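Local coordinates for protein putative cytochrome P450 hydroxylase (Chondromyces apiculatus DSM 436, PDB 6GMF) that binds heme b and acts as a cytochrome P450 monooxygenase on terpenes, probably inserting an atom of molecular oxygen into its substrates, at residues I113-V118 / L361-D366; M137-I142 / R158-M163; A18-L23 / L308-R313. All blocks are in the same frame, centred on the assembly; numbering follows the deposited sequence.

Overall arrangement
All three contacts join helices and are buried, though interaction 1 sits furthest from the chain's centre, about 23 Å centre to centre. Most touching residues are buried; the partly exposed ones are H115 in interaction 1 and D161 in interaction 2, with none in interaction 3. Interactions 1 and 2 are neighbours, because helices 107-119 and 136-145 pack on each other, with I113 CD1 3.5 Å from I140 CG2. Interaction 3 lies across the chain's centre from interaction 2, their nearest atoms about 17 Å apart. Interaction 1 turns on a buried arginine that donates to a histidine, interaction 2 on a methionine against a serine and an aspartate, and interaction 3 on a phenylalanine against two small residues.

Interaction 1 of 3, residues I113-V118 / L361-D366; sequences IAHELV and LARLGD
Two hydrogen bonds from one nitrogen tie R363 to H115. NH1 of R363 reaches the backbone O of H115 at 2.9 Å, on a lone pair in the carbonyl plane, with an N-H...O angle of 140°. The same NH1 donates to ND1 of the H115 ring at 3.2 Å, again along a bent path. Ring and guanidinium planes are 17° apart, NH1 lying at the ring's edge close to its plane while ND1 is tilted out of the guanidinium plane. Beside the polar pair, CD of R363 rests 3.4 Å from ND1 of H115. The contact joins the last turns of helices 107-119 and 346-363, helices D and L of the P450 fold; the latter follows the cysteine that ligates the heme iron, though this end of it is far from the heme. Charge and further polar contacts come from the surroundings: NH2 of R363 forms a salt bridge with D119, and NE donates to the backbone O of A395 in the C-terminal tail, so all three guanidinium nitrogens are engaged. A methionine in place of R363 would probably cost D119 this salt bridge and leave the backbone O and ND1 of H115 without this donor. Apolar contact is carried by V118. Its CG1, anti to the backbone N, lies over the centre of one guanidinium face, 3.6 Å from CZ of R363. The same methyl touches CD1 of L364 at 3.8 Å, just where the chain leaves helix 346-363, and V118 also packs on V359 and V394.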
ATOM      1  N   ILE A 113      14.130   4.657  13.994  1.00 23.84           N
ATOM      2  CA  ILE A 113      14.459   4.533  12.555  1.00 23.00           C
ATOM      3  C   ILE A 113      14.195   5.885  11.898  1.00 23.12           C
ATOM      4  O   ILE A 113      14.997   6.319  11.146  1.00 21.74           O
ATOM      5  CB  ILE A 113      13.630   3.401  11.939  1.00 23.55           C
ATOM      6  CG1 ILE A 113      14.071   2.056  12.499  1.00 23.49           C
ATOM      7  CG2 ILE A 113      13.720   3.413  10.432  1.00 23.50           C
ATOM      8  CD1 ILE A 113      13.173   0.922  12.126  1.00 26.36           C
ATOM      9  N   ALA A 114      13.083   6.516  12.235  1.00 21.61           N
ATOM     10  CA  ALA A 114      12.764   7.822  11.638  1.00 21.44           C
ATOM     11  C   ALA A 114      13.879   8.822  11.953  1.00 21.38           C
ATOM     12  O   ALA A 114      14.298   9.520  11.082  1.00 22.14           O
ATOM     13  CB  ALA A 114      11.417   8.293  12.115  1.00 22.22           C
ATOM     14  N   HIS A 115      14.317   8.854  13.198  1.00 22.56           N
ATOM     15  CA  HIS A 115      15.367   9.814  13.599  1.00 23.36           C
ATOM     16  C   HIS A 115      16.674   9.509  12.867  1.00 23.16           C
ATOM     17  O   HIS A 115      17.320  10.426  12.473  1.00 23.63           O
ATOM     18  CB  HIS A 115      15.457   9.873  15.126  1.00 24.14           C
ATOM     19  CG  HIS A 115      14.407  10.723  15.741  1.00 24.85           C
ATOM     20  ND1 HIS A 115      14.419  12.091  15.644  1.00 28.32           N
ATOM     21  CD2 HIS A 115      13.304  10.418  16.442  1.00 24.89           C
ATOM     22  CE1 HIS A 115      13.375  12.572  16.263  1.00 26.46           C
ATOM     23  NE2 HIS A 115      12.689  11.577  16.745  1.00 27.73           N
ATOM     24  N   GLU A 116      17.015   8.242  12.697  1.00 24.11           N
ATOM     25  CA  GLU A 116      18.263   7.876  11.991  1.00 25.50           C
ATOM     26  C   GLU A 116      18.177   8.316  10.533  1.00 25.19           C
ATOM     27  O   GLU A 116      19.156   8.785  10.000  1.00 24.78           O
ATOM     28  CB  GLU A 116      18.414   6.369  11.930  1.00 29.50           C
ATOM     29  CG  GLU A 116      18.720   5.750  13.248  1.00 38.06           C
ATOM     30  CD  GLU A 116      18.914   4.251  13.150  1.00 42.42           C
ATOM     31  OE1 GLU A 116      19.131   3.794  12.032  1.00 44.87           O
ATOM     32  OE2 GLU A 116      18.801   3.559  14.208  1.00 59.04           O
ATOM     33  N   LEU A 117      17.023   8.114   9.917  1.00 22.77           N
ATOM     34  CA  LEU A 117      16.871   8.530   8.506  1.00 22.05           C
ATOM     35  C   LEU A 117      17.025  10.046   8.416  1.00 24.07           C
ATOM     36  O   LEU A 117      17.674  10.499   7.514  1.00 25.91           O
ATOM     37  CB  LEU A 117      15.521   8.052   7.970  1.00 21.46           C
ATOM     38  CG  LEU A 117      15.414   6.540   7.830  1.00 21.19           C
ATOM     39  CD1 LEU A 117      14.008   6.139   7.473  1.00 22.13           C
ATOM     40  CD2 LEU A 117      16.382   6.027   6.778  1.00 22.90           C
ATOM     41  N   VAL A 118      16.455  10.784   9.354  1.00 22.27           N
ATOM     42  CA  VAL A 118      16.594  12.265   9.299  1.00 24.32           C
ATOM     43  C   VAL A 118      18.030  12.648   9.654  1.00 24.93           C
ATOM     44  O   VAL A 118      18.518  13.570   9.080  1.00 26.19           O
ATOM     45  CB  VAL A 118      15.528  12.996  10.127  1.00 26.45           C
ATOM     46  CG1 VAL A 118      15.768  14.490  10.130  1.00 26.11           C
ATOM     47  CG2 VAL A 118      14.159  12.700   9.547  1.00 24.89           C
ATOM     48  N   LEU A 361       8.576  16.624  10.230  1.00 26.16           N
ATOM     49  CA  LEU A 361       7.953  17.921  10.435  1.00 29.63           C
ATOM     50  C   LEU A 361       8.644  18.624  11.596  1.00 30.43           C
ATOM     51  O   LEU A 361       8.774  19.849  11.550  1.00 35.31           O
ATOM     52  CB  LEU A 361       6.457  17.760  10.719  1.00 29.41           C
ATOM     53  CG  LEU A 361       5.585  17.381   9.525  1.00 32.98           C
ATOM     54  CD1 LEU A 361       4.102  17.476   9.855  1.00 32.55           C
ATOM     55  CD2 LEU A 361       5.914  18.208   8.310  1.00 35.90           C
ATOM     56  N   ALA A 362       9.013  17.866  12.646  1.00 29.00           N
ATOM     57  CA  ALA A 362       9.641  18.463  13.849  1.00 27.90           C
ATOM     58  C   ALA A 362      11.068  18.917  13.532  1.00 30.67           C
ATOM     59  O   ALA A 362      11.492  19.981  13.935  1.00 32.48           O
ATOM     60  CB  ALA A 362       9.642  17.482  14.976  1.00 26.48           C
ATOM     61  N   ARG A 363      11.830  18.097  12.806  1.00 28.40           N
ATOM     62  CA  ARG A 363      13.250  18.354  12.637  1.00 30.29           C
ATOM     63  C   ARG A 363      13.583  19.197  11.408  1.00 27.19           C
ATOM     64  O   ARG A 363      14.637  19.787  11.369  1.00 30.51           O
ATOM     65  CB  ARG A 363      13.986  17.021  12.628  1.00 30.67           C
ATOM     66  CG  ARG A 363      13.969  16.378  14.000  1.00 28.77           C
ATOM     67  CD  ARG A 363      14.749  15.095  14.020  1.00 27.95           C
ATOM     68  NE  ARG A 363      16.168  15.302  13.777  1.00 29.95           N
ATOM     69  CZ  ARG A 363      17.019  14.321  13.509  1.00 30.91           C
ATOM     70  NH1 ARG A 363      16.621  13.060  13.591  1.00 28.70           N
ATOM     71  NH2 ARG A 363      18.261  14.612  13.169  1.00 33.55           N
ATOM     72  N   LEU A 364      12.732  19.220  10.382  1.00 30.18           N
ATOM     73  CA  LEU A 364      13.044  19.992   9.186  1.00 31.77           C
ATOM     74  C   LEU A 364      12.379  21.362   9.320  1.00 38.11           C
ATOM     75  O   LEU A 364      11.236  21.432   9.759  1.00 40.53           O
ATOM     76  CB  LEU A 364      12.524  19.281   7.933  1.00 31.58           C
ATOM     77  CG  LEU A 364      13.442  18.257   7.265  1.00 33.14           C
ATOM     78  CD1 LEU A 364      14.029  17.271   8.248  1.00 39.75           C
ATOM     79  CD2 LEU A 364      12.705  17.515   6.161  1.00 31.94           C
ATOM     80  N   GLY A 365      13.091  22.420   8.908  1.00 34.63           N
ATOM     81  CA  GLY A 365      12.538  23.774   8.827  1.00 35.97           C
ATOM     82  C   GLY A 365      11.556  23.856   7.685  1.00 34.99           C
ATOM     83  O   GLY A 365      10.791  22.919   7.479  1.00 40.55           O
ATOM     84  N   ASP A 366      11.537  24.981   6.974  1.00 33.28           N
ATOM     85  CA  ASP A 366      10.749  25.145   5.776  1.00 33.25           C
ATOM     86  C   ASP A 366      11.083  24.030   4.784  1.00 34.26           C
ATOM     87  O   ASP A 366      12.266  23.797   4.476  1.00 36.23           O
ATOM     88  CB  ASP A 366      11.010  26.489   5.104  1.00 37.03           C
ATOM     89  CG  ASP A 366      10.507  27.697   5.874  1.00 44.02           C
ATOM     90  OD1 ASP A 366       9.885  27.504   6.959  1.00 44.83           O
ATOM     91  OD2 ASP A 366      10.752  28.824   5.385  1.00 47.00           O
TER

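Interaction 2 of 3, residues M137-I142 / R158-M163; sequences MPMIVI and RWSDDM
M139 supplies the largest share of the contact, laying its side chain along S160 and ending at D161. From a CG anti to the backbone N (chi1 -173°) the chain runs on extended to SD, then bends at the last torsion (chi3 -71°), which carries the methyl CE toward the opposite helix. CG lies 3.6 Å from OG of S160, and CE comes equally near CB of the same serine, at 3.6 Å. With SD 4.1 Å from that CB, the thioether bends round the serine's CB, and the two backbones come to 7.0 Å between CA of M139 and CA of S160. The serine's small size suits so close an approach. Its hydroxyl is bonded to the backbone O of F156 one turn earlier, so OG serves its own helix and offers M139 only van der Waals contact. In the P450 fold these are helices 136-145 and 153-163, the E and F helices, joined by a short connection and both lying against the long central helix 220-251, where S160 touches L231 and N235, and I142 touches N235. I142 also reaches the heme, whereas the side chain of M139 stays about 11 Å from it. D161 adds a smaller part at the border. The D161 and M139 side chains cross at about a right angle, and OD1 of D161 stands 3.5 Å from the CE methyl of M139. The other oxygen, OD2, forms a salt bridge with K157 one turn back along helix 153-163, a mate for the charge beside the methionine tip.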
ATOM      1  N   MET A 137      12.143   3.371   5.062  1.00 18.47           N
ATOM      2  CA  MET A 137      11.473   3.151   6.354  0.50 20.08           C
ATOM      3  C   MET A 137      10.655   1.858   6.329  1.00 19.78           C
ATOM      4  O   MET A 137      10.838   0.989   7.186  1.00 20.54           O
ATOM      5  CB  MET A 137      10.575   4.313   6.774  0.50 24.22           C
ATOM      6  CG  MET A 137       9.486   3.865   7.706  0.50 26.30           C
ATOM      7  SD  MET A 137       8.849   5.214   8.653  0.50 33.01           S
ATOM      8  CE  MET A 137       9.939   5.165  10.076  0.50 31.30           C
ATOM      9  N   PRO A 138       9.745   1.627   5.356  1.00 16.61           N
ATOM     10  CA  PRO A 138       8.908   0.411   5.411  1.00 18.11           C
ATOM     11  C   PRO A 138       9.713  -0.895   5.338  1.00 17.30           C
ATOM     12  O   PRO A 138       9.447  -1.887   6.079  1.00 17.80           O
ATOM     13  CB  PRO A 138       7.982   0.536   4.212  1.00 18.49           C
ATOM     14  CG  PRO A 138       7.965   2.017   3.900  1.00 20.56           C
ATOM     15  CD  PRO A 138       9.334   2.541   4.284  1.00 18.81           C
ATOM     16  N   MET A 139      10.722  -0.875   4.493  1.00 17.36           N
ATOM     17  CA  MET A 139      11.560  -2.011   4.270  1.00 18.30           C
ATOM     18  C   MET A 139      12.360  -2.366   5.533  1.00 17.86           C
ATOM     19  O   MET A 139      12.482  -3.597   5.909  1.00 17.53           O
ATOM     20  CB  MET A 139      12.479  -1.636   3.107  1.00 23.58           C
ATOM     21  CG  MET A 139      13.320  -2.721   2.586  1.00 26.48           C
ATOM     22  SD  MET A 139      14.539  -1.790   1.598  1.00 27.65           S
ATOM     23  CE  MET A 139      13.439  -1.316   0.276  1.00 23.30           C
ATOM     24  N   ILE A 140      12.887  -1.363   6.237  1.00 17.99           N
ATOM     25  CA  ILE A 140      13.657  -1.596   7.467  1.00 17.67           C
ATOM     26  C   ILE A 140      12.713  -2.188   8.526  1.00 17.80           C
ATOM     27  O   ILE A 140      13.044  -3.175   9.191  1.00 17.22           O
ATOM     28  CB  ILE A 140      14.308  -0.306   7.981  1.00 19.23           C
ATOM     29  CG1 ILE A 140      15.362   0.246   7.023  1.00 19.43           C
ATOM     30  CG2 ILE A 140      14.877  -0.485   9.369  1.00 20.21           C
ATOM     31  CD1 ILE A 140      15.750   1.720   7.347  1.00 19.93           C
ATOM     32  N   VAL A 141      11.529  -1.596   8.676  1.00 16.87           N
ATOM     33  CA  VAL A 141      10.593  -2.037   9.685  1.00 17.25           C
ATOM     34  C   VAL A 141      10.155  -3.474   9.433  1.00 17.13           C
ATOM     35  O   VAL A 141      10.249  -4.303  10.349  1.00 19.42           O
ATOM     36  CB  VAL A 141       9.373  -1.124   9.776  1.00 19.27           C
ATOM     37  CG1 VAL A 141       8.335  -1.740  10.699  1.00 20.05           C
ATOM     38  CG2 VAL A 141       9.802   0.244  10.231  1.00 19.28           C
ATOM     39  N   ILE A 142       9.824  -3.814   8.183  1.00 17.81           N
ATOM     40  CA  ILE A 142       9.341  -5.181   7.904  1.00 17.38           C
ATOM     41  C   ILE A 142      10.472  -6.200   8.042  1.00 17.28           C
ATOM     42  O   ILE A 142      10.224  -7.325   8.524  1.00 17.92           O
ATOM     43  CB  ILE A 142       8.538  -5.324   6.598  1.00 18.80           C
ATOM     44  CG1 ILE A 142       7.531  -6.473   6.671  1.00 19.65           C
ATOM     45  CG2 ILE A 142       9.449  -5.466   5.381  1.00 18.06           C
ATOM     46  CD1 ILE A 142       6.433  -6.263   7.707  1.00 20.95           C
ATOM     47  N   ARG A 158      17.515  -5.672  -1.675  1.00 17.37           N
ATOM     48  CA  ARG A 158      17.509  -5.959  -3.082  1.00 17.84           C
ATOM     49  C   ARG A 158      16.211  -6.675  -3.474  1.00 18.25           C
ATOM     50  O   ARG A 158      15.613  -6.342  -4.452  1.00 19.52           O
ATOM     51  CB  ARG A 158      18.739  -6.776  -3.464  1.00 17.33           C
ATOM     52  CG  ARG A 158      18.813  -7.083  -4.950  1.00 18.11           C
ATOM     53  CD  ARG A 158      20.074  -7.852  -5.325  1.00 18.18           C
ATOM     54  NE  ARG A 158      20.180  -9.207  -4.827  1.00 18.64           N
ATOM     55  CZ  ARG A 158      20.835  -9.605  -3.728  1.00 17.25           C
ATOM     56  NH1 ARG A 158      21.563  -8.763  -2.989  1.00 17.46           N
ATOM     57  NH2 ARG A 158      20.687 -10.846  -3.302  1.00 16.81           N
ATOM     58  N   TRP A 159      15.812  -7.671  -2.689  1.00 16.58           N
ATOM     59  CA  TRP A 159      14.591  -8.395  -2.943  1.00 18.91           C
ATOM     60  C   TRP A 159      13.397  -7.427  -2.941  1.00 18.94           C
ATOM     61  O   TRP A 159      12.598  -7.426  -3.863  1.00 20.76           O
ATOM     62  CB  TRP A 159      14.363  -9.525  -1.938  1.00 19.37           C
ATOM     63  CG  TRP A 159      15.510 -10.473  -1.810  1.00 19.20           C
ATOM     64  CD1 TRP A 159      16.370 -10.849  -2.808  1.00 20.10           C
ATOM     65  CD2 TRP A 159      15.855 -11.257  -0.661  1.00 17.27           C
ATOM     66  NE1 TRP A 159      17.269 -11.766  -2.319  1.00 18.68           N
ATOM     67  CE2 TRP A 159      16.992 -12.005  -1.002  1.00 18.95           C
ATOM     68  CE3 TRP A 159      15.376 -11.322   0.648  1.00 17.55           C
ATOM     69  CZ2 TRP A 159      17.606 -12.863  -0.093  1.00 18.47           C
ATOM     70  CZ3 TRP A 159      16.020 -12.119   1.558  1.00 17.65           C
ATOM     71  CH2 TRP A 159      17.121 -12.876   1.189  1.00 19.43           C
ATOM     72  N   SER A 160      13.349  -6.555  -1.927  1.00 18.62           N
ATOM     73  CA  SER A 160      12.298  -5.548  -1.779  1.00 19.04           C
ATOM     74  C   SER A 160      12.287  -4.642  -3.015  1.00 19.40           C
ATOM     75  O   SER A 160      11.217  -4.387  -3.584  1.00 21.23           O
ATOM     76  CB  SER A 160      12.513  -4.728  -0.513  1.00 18.37           C
ATOM     77  OG  SER A 160      12.316  -5.518   0.641  1.00 19.37           O
ATOM     78  N   ASP A 161      13.458  -4.140  -3.420  1.00 19.20           N
ATOM     79  CA  ASP A 161      13.550  -3.246  -4.563  1.00 21.23           C
ATOM     80  C   ASP A 161      13.031  -3.946  -5.826  1.00 21.02           C
ATOM     81  O   ASP A 161      12.323  -3.353  -6.646  1.00 24.24           O
ATOM     82  CB  ASP A 161      14.970  -2.742  -4.802  1.00 20.36           C
ATOM     83  CG  ASP A 161      15.531  -1.807  -3.749  1.00 23.03           C
ATOM     84  OD1 ASP A 161      14.732  -1.203  -2.989  1.00 24.88           O
ATOM     85  OD2 ASP A 161      16.778  -1.679  -3.705  1.00 25.04           O
ATOM     86  N   ASP A 162      13.359  -5.216  -5.992  1.00 21.26           N
ATOM     87  CA  ASP A 162      13.001  -5.960  -7.189  1.00 22.59           C
ATOM     88  C   ASP A 162      11.507  -6.295  -7.215  1.00 26.23           C
ATOM     89  O   ASP A 162      10.942  -6.548  -8.269  1.00 24.99           O
ATOM     90  CB  ASP A 162      13.815  -7.247  -7.304  1.00 23.72           C
ATOM     91  CG  ASP A 162      15.261  -7.035  -7.727  1.00 22.33           C
ATOM     92  OD1 ASP A 162      15.616  -5.913  -8.151  1.00 23.85           O
ATOM     93  OD2 ASP A 162      16.020  -7.999  -7.601  1.00 23.44           O
ATOM     94  N   MET A 163      10.851  -6.272  -6.062  1.00 27.95           N
ATOM     95  CA  MET A 163       9.452  -6.686  -5.976  1.00 29.43           C
ATOM     96  C   MET A 163       8.524  -5.468  -6.103  1.00 34.14           C
ATOM     97  O   MET A 163       7.328  -5.650  -6.236  1.00 35.76           O
ATOM     98  CB  MET A 163       9.220  -7.435  -4.660  1.00 30.88           C
ATOM     99  CG  MET A 163       9.707  -8.882  -4.702  1.00 32.21           C
ATOM    100  SD  MET A 163       9.750  -9.687  -3.052  1.00 36.68           S
ATOM    101  CE  MET A 163      10.556 -11.220  -3.519  1.00 32.48           C
TER

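Interaction 3 of 3, residues A18-L23 / L308-R313; sequences ALFAEL and LASANR
F20 sends its ring toward A309 and S310 with CG anti to its own carbonyl carbon (chi1 -61°), while S310 answers with OG anti to the backbone N (chi1 -176°), which brings the hydroxyl alongside the phenylalanine's CB. The segments belong to two elements of the P450 fold: helix 16-26, the A helix near the N-terminus, and the short helix 308-312, known as K', which follows strand 303-306 of the mixed sheet. The backbones meet closely, CA of F20 and CA of S310 being 5.4 Å apart, a spacing that suits the small side chains of A309 and S310. The ring leans obliquely on helix 308-312. Its CE2 meets CB of A309 at 3.8 Å, an apolar contact, and CD2 of F20 sits 3.8 Å from the backbone N of S310. Nearer the root of the side chain, CB of S310 approaches CG of F20 to 3.8 Å and CB of F20 to 3.7 Å, so the serine's methylene packs where the ring joins its stem. Q281 completes the surroundings: the side chains of F20 and A309 both touch it, and its backbone is bonded to that of A309. L308, at the start of the short helix, touches the heme and packs on V46 and L50 of helix 43-51. The buried hydroxyl of S310 is satisfied outside the contact, bonded to G41 O and to NH1 of R24, the residue after segment 18-23. From this position S310 OG lies 3.5 Å from F20 CB.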
ATOM      1  N   ALA A  18      -8.998  13.411 -13.128  1.00 24.28           N
ATOM      2  CA  ALA A  18      -9.786  13.993 -14.206  1.00 24.51           C
ATOM      3  C   ALA A  18     -10.575  12.889 -14.943  1.00 21.76           C
ATOM      4  O   ALA A  18     -11.815  12.987 -15.114  1.00 24.06           O
ATOM      5  CB  ALA A  18      -8.862  14.771 -15.115  1.00 26.57           C
ATOM      6  N   LEU A  19      -9.870  11.805 -15.289  1.00 26.22           N
ATOM      7  CA  LEU A  19     -10.502  10.621 -15.812  1.00 25.80           C
ATOM      8  C   LEU A  19     -11.582  10.122 -14.839  1.00 25.96           C
ATOM      9  O   LEU A  19     -12.684   9.781 -15.276  1.00 23.31           O
ATOM     10  CB  LEU A  19      -9.459   9.537 -16.072  1.00 27.57           C
ATOM     11  CG  LEU A  19     -10.011   8.129 -16.295  1.00 29.40           C
ATOM     12  CD1 LEU A  19     -10.722   8.015 -17.630  1.00 30.91           C
ATOM     13  CD2 LEU A  19      -8.912   7.085 -16.186  1.00 30.26           C
ATOM     14  N   PHE A  20     -11.249  10.026 -13.543  1.00 22.95           N
ATOM     15  CA  PHE A  20     -12.170   9.419 -12.594  1.00 22.25           C
ATOM     16  C   PHE A  20     -13.471  10.229 -12.535  1.00 21.89           C
ATOM     17  O   PHE A  20     -14.539   9.685 -12.460  1.00 20.65           O
ATOM     18  CB  PHE A  20     -11.543   9.247 -11.207  1.00 22.23           C
ATOM     19  CG  PHE A  20     -10.319   8.345 -11.162  1.00 20.49           C
ATOM     20  CD1 PHE A  20     -10.088   7.343 -12.102  1.00 20.44           C
ATOM     21  CD2 PHE A  20      -9.409   8.483 -10.132  1.00 21.05           C
ATOM     22  CE1 PHE A  20      -8.990   6.508 -11.998  1.00 21.52           C
ATOM     23  CE2 PHE A  20      -8.303   7.661 -10.040  1.00 20.50           C
ATOM     24  CZ  PHE A  20      -8.107   6.653 -10.961  1.00 20.11           C
ATOM     25  N   ALA A  21     -13.355  11.561 -12.508  1.00 21.90           N
ATOM     26  CA  ALA A  21     -14.516  12.390 -12.427  1.00 23.35           C
ATOM     27  C   ALA A  21     -15.370  12.237 -13.681  1.00 23.79           C
ATOM     28  O   ALA A  21     -16.559  12.212 -13.562  1.00 24.51           O
ATOM     29  CB  ALA A  21     -14.091  13.820 -12.261  1.00 23.98           C
ATOM     30  N   GLU A  22     -14.715  12.123 -14.836  1.00 26.43           N
ATOM     31  CA  GLU A  22     -15.444  11.974 -16.082  1.00 28.68           C
ATOM     32  C   GLU A  22     -16.185  10.635 -16.068  1.00 27.37           C
ATOM     33  O   GLU A  22     -17.363  10.568 -16.429  1.00 27.03           O
ATOM     34  CB  GLU A  22     -14.517  12.119 -17.280  1.00 31.44           C
ATOM     35  CG  GLU A  22     -15.254  12.070 -18.613  1.00 36.33           C
ATOM     36  CD  GLU A  22     -16.185  13.230 -18.940  1.00 42.21           C
ATOM     37  OE1 GLU A  22     -16.629  13.982 -18.019  1.00 45.36           O
ATOM     38  OE2 GLU A  22     -16.510  13.349 -20.141  1.00 55.98           O
ATOM     39  N   LEU A  23     -15.514   9.585 -15.585  1.00 23.34           N
ATOM     40  CA  LEU A  23     -16.118   8.263 -15.501  1.00 24.24           C
ATOM     41  C   LEU A  23     -17.339   8.305 -14.574  1.00 24.48           C
ATOM     42  O   LEU A  23     -18.414   7.824 -14.934  1.00 23.15           O
ATOM     43  CB  LEU A  23     -15.101   7.244 -14.982  1.00 23.33           C
ATOM     44  CG  LEU A  23     -15.670   5.863 -14.680  1.00 24.04           C
ATOM     45  CD1 LEU A  23     -16.249   5.235 -15.944  1.00 24.36           C
ATOM     46  CD2 LEU A  23     -14.611   4.967 -14.089  1.00 23.78           C
ATOM     47  N   LEU A 308     -10.545   2.573  -5.925  1.00 14.51           N
ATOM     48  CA  LEU A 308     -10.534   3.151  -4.565  1.00 14.91           C
ATOM     49  C   LEU A 308     -10.309   4.674  -4.629  1.00 15.50           C
ATOM     50  O   LEU A 308     -10.949   5.427  -3.845  1.00 15.97           O
ATOM     51  CB  LEU A 308      -9.424   2.495  -3.746  1.00 14.16           C
ATOM     52  CG  LEU A 308      -9.493   0.978  -3.642  1.00 14.11           C
ATOM     53  CD1 LEU A 308      -8.383   0.517  -2.748  1.00 15.53           C
ATOM     54  CD2 LEU A 308     -10.831   0.504  -3.154  1.00 15.92           C
ATOM     55  N   ALA A 309      -9.416   5.117  -5.512  1.00 14.95           N
ATOM     56  CA  ALA A 309      -9.020   6.527  -5.526  1.00 16.31           C
ATOM     57  C   ALA A 309     -10.218   7.338  -6.031  1.00 18.37           C
ATOM     58  O   ALA A 309     -10.421   8.459  -5.604  1.00 19.42           O
ATOM     59  CB  ALA A 309      -7.840   6.710  -6.426  1.00 16.50           C
ATOM     60  N   SER A 310     -10.929   6.802  -7.031  1.00 16.19           N
ATOM     61  CA  SER A 310     -12.147   7.458  -7.550  1.00 16.92           C
ATOM     62  C   SER A 310     -13.227   7.600  -6.475  1.00 17.41           C
ATOM     63  O   SER A 310     -13.867   8.648  -6.330  1.00 19.37           O
ATOM     64  CB  SER A 310     -12.691   6.744  -8.727  1.00 17.25           C
ATOM     65  OG  SER A 310     -13.810   7.468  -9.260  1.00 17.83           O
ATOM     66  N   ALA A 311     -13.487   6.514  -5.749  1.00 16.69           N
ATOM     67  CA  ALA A 311     -14.443   6.474  -4.644  1.00 16.69           C
ATOM     68  C   ALA A 311     -14.051   7.551  -3.620  1.00 16.99           C
ATOM     69  O   ALA A 311     -14.913   8.300  -3.112  1.00 16.77           O
ATOM     70  CB  ALA A 311     -14.434   5.099  -4.010  1.00 16.11           C
ATOM     71  N   ASN A 312     -12.741   7.678  -3.363  1.00 17.55           N
ATOM     72  CA  ASN A 312     -12.239   8.601  -2.302  1.00 17.07           C
ATOM     73  C   ASN A 312     -12.319  10.050  -2.769  1.00 17.97           C
ATOM     74  O   ASN A 312     -12.194  10.966  -1.959  1.00 19.99           O
ATOM     75  CB  ASN A 312     -10.824   8.232  -1.877  1.00 16.28           C
ATOM     76  CG  ASN A 312     -10.799   6.955  -1.080  1.00 16.64           C
ATOM     77  OD1 ASN A 312     -11.833   6.572  -0.532  1.00 17.85           O
ATOM     78  ND2 ASN A 312      -9.622   6.348  -0.947  1.00 18.06           N
ATOM     79  N   ARG A 313     -12.506  10.279  -4.068  1.00 18.47           N
ATOM     80  CA  ARG A 313     -12.719  11.632  -4.572  1.00 18.10           C
ATOM     81  C   ARG A 313     -14.131  11.845  -5.124  1.00 18.79           C
ATOM     82  O   ARG A 313     -14.349  12.733  -5.964  1.00 19.58           O
ATOM     83  CB  ARG A 313     -11.617  11.943  -5.563  1.00 20.99           C
ATOM     84  CG  ARG A 313     -10.291  12.176  -4.868  1.00 22.94           C
ATOM     85  CD  ARG A 313      -9.699  13.443  -5.395  1.00 23.81           C
ATOM     86  NE  ARG A 313      -8.294  13.553  -5.173  1.00 22.80           N
ATOM     87  CZ  ARG A 313      -7.527  14.399  -5.831  1.00 22.14           C
ATOM     88  NH1 ARG A 313      -8.062  15.229  -6.736  1.00 22.97           N
ATOM     89  NH2 ARG A 313      -6.242  14.391  -5.608  1.00 23.06           N
TER